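Local atomic coordinates of prolyl-tRNA synthetase (Giardia lamblia ATCC 50803, PDB entry 3IAL), a protein that probably joins L-proline to tRNA(Pro) at the expense of ATP, releasing AMP and diphosphate, and is captured here with prolyl-adenylate. Residues B[317-328]-B[366-374]. Residues are numbered along the deposited sequence; the frame is centred on the assembly and turned at random.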
loop_
_atom_site.group_PDB
_atom_site.type_symbol
_atom_site.label_atom_id
_atom_site.label_comp_id
_atom_site.label_asym_id
_atom_site.label_seq_id
_atom_site.Cartn_x
_atom_site.Cartn_y
_atom_site.Cartn_z
ATOM N N SER B 317 40.524 -18.616 7.789
ATOM C CA SER B 317 39.389 -19.161 8.540
ATOM C C SER B 317 38.181 -18.231 8.467
ATOM O O SER B 317 37.047 -18.686 8.328
ATOM C CB SER B 317 39.767 -19.392 10.004
ATOM O OG SER B 317 38.630 -19.762 10.766
ATOM N N ASP B 318 38.439 -16.929 8.559
ATOM C CA ASP B 318 37.389 -15.922 8.452
ATOM C C ASP B 318 36.634 -16.045 7.127
ATOM O O ASP B 318 35.400 -16.078 7.119
ATOM C CB ASP B 318 37.972 -14.511 8.609
ATOM C CG ASP B 318 38.466 -14.229 10.026
ATOM O OD1 ASP B 318 38.300 -15.095 10.914
ATOM O OD2 ASP B 318 39.031 -13.134 10.251
ATOM N N GLN B 319 37.371 -16.131 6.021
ATOM C CA GLN B 319 36.761 -16.293 4.695
ATOM C C GLN B 319 35.881 -17.541 4.610
ATOM O O GLN B 319 34.823 -17.513 3.988
ATOM C CB GLN B 319 37.829 -16.348 3.598
ATOM C CG GLN B 319 38.489 -15.007 3.287
ATOM C CD GLN B 319 39.456 -15.082 2.111
ATOM O OE1 GLN B 319 39.172 -15.724 1.097
ATOM N NE2 GLN B 319 40.603 -14.421 2.244
ATOM N N GLN B 320 36.321 -18.629 5.237
ATOM C CA GLN B 320 35.552 -19.876 5.250
ATOM C C GLN B 320 34.276 -19.741 6.085
ATOM O O GLN B 320 33.220 -20.237 5.696
ATOM C CB GLN B 320 36.400 -21.030 5.794
ATOM C CG GLN B 320 37.605 -21.389 4.927
ATOM C CD GLN B 320 38.603 -22.277 5.647
ATOM O OE1 GLN B 320 38.254 -22.999 6.581
ATOM N NE2 GLN B 320 39.854 -22.230 5.210
ATOM N N VAL B 321 34.386 -19.082 7.237
ATOM C CA VAL B 321 33.228 -18.845 8.094
ATOM C C VAL B 321 32.262 -17.920 7.376
ATOM O O VAL B 321 31.090 -18.255 7.216
ATOM C CB VAL B 321 33.637 -18.255 9.461
ATOM C CG1 VAL B 321 32.427 -17.721 10.217
ATOM C CG2 VAL B 321 34.368 -19.311 10.283
ATOM N N LEU B 322 32.771 -16.777 6.916
ATOM C CA LEU B 322 31.960 -15.801 6.190
ATOM C C LEU B 322 31.372 -16.405 4.911
ATOM O O LEU B 322 30.235 -16.105 4.547
ATOM C CB LEU B 322 32.773 -14.540 5.875
ATOM C CG LEU B 322 33.189 -13.679 7.079
ATOM C CD1 LEU B 322 34.141 -12.565 6.651
ATOM C CD2 LEU B 322 31.983 -13.090 7.794
ATOM N N GLY B 323 32.138 -17.272 4.252
ATOM C CA GLY B 323 31.652 -18.019 3.094
ATOM C C GLY B 323 30.454 -18.916 3.383
ATOM O O GLY B 323 29.512 -18.973 2.590
ATOM N N LYS B 324 30.481 -19.624 4.509
ATOM C CA LYS B 324 29.383 -20.526 4.865
ATOM C C LYS B 324 28.154 -19.755 5.346
ATOM O O LYS B 324 27.028 -20.147 5.056
ATOM C CB LYS B 324 29.824 -21.533 5.931
ATOM C CG LYS B 324 28.824 -22.666 6.193
ATOM C CD LYS B 324 28.685 -23.635 5.020
ATOM C CE LYS B 324 29.963 -24.426 4.770
ATOM N NZ LYS B 324 29.734 -25.543 3.813
ATOM N N VAL B 325 28.378 -18.671 6.090
ATOM C CA VAL B 325 27.299 -17.761 6.481
ATOM C C VAL B 325 26.484 -17.306 5.257
ATOM O O VAL B 325 25.257 -17.243 5.321
ATOM C CB VAL B 325 27.847 -16.544 7.283
ATOM C CG1 VAL B 325 26.839 -15.400 7.332
ATOM C CG2 VAL B 325 28.240 -16.976 8.698
ATOM N N ASN B 326 27.167 -17.025 4.146
ATOM C CA ASN B 326 26.506 -16.621 2.899
ATOM C C ASN B 326 25.685 -17.746 2.263
ATOM O O ASN B 326 24.579 -17.509 1.790
ATOM C CB ASN B 326 27.528 -16.079 1.886
ATOM C CG ASN B 326 28.127 -14.738 2.306
ATOM O OD1 ASN B 326 27.469 -13.923 2.939
ATOM N ND2 ASN B 326 29.383 -14.507 1.936
ATOM N N GLU B 327 26.225 -18.962 2.258
ATOM C CA GLU B 327 25.500 -20.126 1.740
ATOM C C GLU B 327 24.258 -20.448 2.573
ATOM O O GLU B 327 23.252 -20.910 2.031
ATOM C CB GLU B 327 26.401 -21.363 1.691
ATOM C CG GLU B 327 27.563 -21.273 0.712
ATOM C CD GLU B 327 28.481 -22.480 0.801
ATOM O OE1 GLU B 327 27.962 -23.613 0.916
ATOM O OE2 GLU B 327 29.719 -22.300 0.761
ATOM N N ILE B 328 24.343 -20.234 3.888
ATOM C CA ILE B 328 23.177 -20.351 4.759
ATOM C C ILE B 328 22.167 -19.252 4.416
ATOM O O ILE B 328 20.993 -19.535 4.189
ATOM C CB ILE B 328 23.560 -20.270 6.251
ATOM C CG1 ILE B 328 24.342 -21.520 6.670
ATOM C CG2 ILE B 328 22.325 -20.136 7.120
ATOM C CD1 ILE B 328 24.740 -21.531 8.142
ATOM N N ILE B 366 21.281 -17.125 14.226
ATOM C CA ILE B 366 22.155 -18.242 14.012
ATOM C C ILE B 366 23.578 -17.727 14.239
ATOM O O ILE B 366 23.953 -16.691 13.698
ATOM C CB ILE B 366 22.024 -18.797 12.577
ATOM C CG1 ILE B 366 20.573 -19.181 12.268
ATOM C CG2 ILE B 366 22.942 -20.010 12.381
ATOM C CD1 ILE B 366 20.353 -19.641 10.835
ATOM N N GLU B 367 24.353 -18.442 15.050
ATOM C CA GLU B 367 25.752 -18.110 15.268
ATOM C C GLU B 367 26.596 -19.173 14.583
ATOM O O GLU B 367 26.365 -20.361 14.762
ATOM C CB GLU B 367 26.070 -18.051 16.759
ATOM C CG GLU B 367 25.285 -16.971 17.504
ATOM C CD GLU B 367 25.538 -16.963 19.004
ATOM O OE1 GLU B 367 26.507 -17.597 19.458
ATOM O OE2 GLU B 367 24.765 -16.305 19.729
ATOM N N VAL B 368 27.553 -18.723 13.780
ATOM C CA VAL B 368 28.457 -19.591 13.051
ATOM C C VAL B 368 29.875 -19.103 13.316
ATOM O O VAL B 368 30.184 -17.938 13.070
ATOM C CB VAL B 368 28.180 -19.520 11.536
ATOM C CG1 VAL B 368 29.064 -20.502 10.787
ATOM C CG2 VAL B 368 26.692 -19.772 11.236
ATOM N N GLY B 369 30.721 -19.987 13.841
ATOM C CA GLY B 369 32.124 -19.675 14.100
ATOM C C GLY B 369 33.052 -20.789 13.643
ATOM O O GLY B 369 32.603 -21.866 13.255
ATOM N N GLN B 370 34.354 -20.522 13.705
ATOM C CA GLN B 370 35.371 -21.460 13.228
ATOM C C GLN B 370 35.221 -22.834 13.873
ATOM O O GLN B 370 35.182 -23.849 13.179
ATOM C CB GLN B 370 36.780 -20.901 13.487
ATOM C CG GLN B 370 37.923 -21.831 13.077
ATOM C CD GLN B 370 39.281 -21.362 13.573
ATOM O OE1 GLN B 370 39.536 -20.162 13.701
ATOM N NE2 GLN B 370 40.168 -22.315 13.844
ATOM N N ARG B 371 35.139 -22.860 15.201
ATOM C CA ARG B 371 35.069 -24.117 15.946
ATOM C C ARG B 371 33.844 -24.933 15.544
ATOM O O ARG B 371 33.962 -26.098 15.172
ATOM C CB ARG B 371 35.062 -23.851 17.455
ATOM C CG ARG B 371 34.942 -25.108 18.313
ATOM C CD ARG B 371 35.130 -24.811 19.792
ATOM N NE ARG B 371 34.280 -25.667 20.624
ATOM C CZ ARG B 371 32.991 -25.440 20.895
ATOM N NH1 ARG B 371 32.358 -24.369 20.409
ATOM N NH2 ARG B 371 32.325 -26.295 21.664
ATOM N N ASP B 372 32.672 -24.312 15.601
ATOM C CA ASP B 372 31.425 -25.000 15.263
ATOM C C ASP B 372 31.390 -25.453 13.798
ATOM O O ASP B 372 30.853 -26.520 13.491
ATOM C CB ASP B 372 30.215 -24.119 15.601
ATOM C CG ASP B 372 30.049 -23.907 17.100
ATOM O OD1 ASP B 372 29.997 -22.740 17.537
ATOM O OD2 ASP B 372 29.994 -24.910 17.848
ATOM N N LEU B 373 31.971 -24.646 12.907
ATOM C CA LEU B 373 32.110 -25.006 11.492
ATOM C C LEU B 373 32.960 -26.267 11.303
ATOM O O LEU B 373 32.711 -27.053 10.389
ATOM C CB LEU B 373 32.729 -23.849 10.699
ATOM C CG LEU B 373 32.955 -24.097 9.201
ATOM C CD1 LEU B 373 31.646 -24.476 8.511
ATOM C CD2 LEU B 373 33.583 -22.889 8.530
ATOM N N ALA B 374 33.961 -26.443 12.165
ATOM C CA ALA B 374 34.803 -27.643 12.164
ATOM C C ALA B 374 33.995 -28.877 12.570
ATOM O O ALA B 374 34.184 -29.961 12.014
ATOM C CB ALA B 374 35.991 -27.457 13.105
#
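Val-321 fits its two methyl groups to the corner where strand 366-369 gives way to the short helix 370-374, a clear case of a branched side chain filling an angle in the backbone. Its CG2 settles 3.6 Å from the N of Gln-370, on the start of that helix just after the N-cap Gly-369; CG1 stands opposite the backbone N (chi1 167°), which puts it 3.6 Å from the O of Val-368. Leu-373 packs beside CG2 of Val-321 and reaches helix 317-328, its CD2 3.9 Å from the O of Gln-320 and its CD1 against CG and CE of Lys-324.

One step back along the strand, Val-368 is the bump, and Val-321 CG1, Val-325 CG2 and Ile-328 CD1 wall the hollow. Val-325 lies alongside, pointing the other way, with CG2 3.8 Å from the CB of Val-368, and Ile-328 comes tip to tip, its CD1 4.1 Å from CG2 of Val-368. A weak hydrogen bond from Ser-317 OG to Gln-370 OE1 (3.1 Å) closes the other end, secondary to the stronger one that OE1 accepts from ND2 of Asn-314.

Ile-304 of the neighbouring strand 302-307 touches both Val-325 and Ile-328, continuing the apolar layer. Segments 317-328 and 366-369 run roughly antiparallel (150°); a helix packed thus on a mixed five-stranded sheet belongs to the alpha/beta anticodon-binding domain of class IIa synthetases.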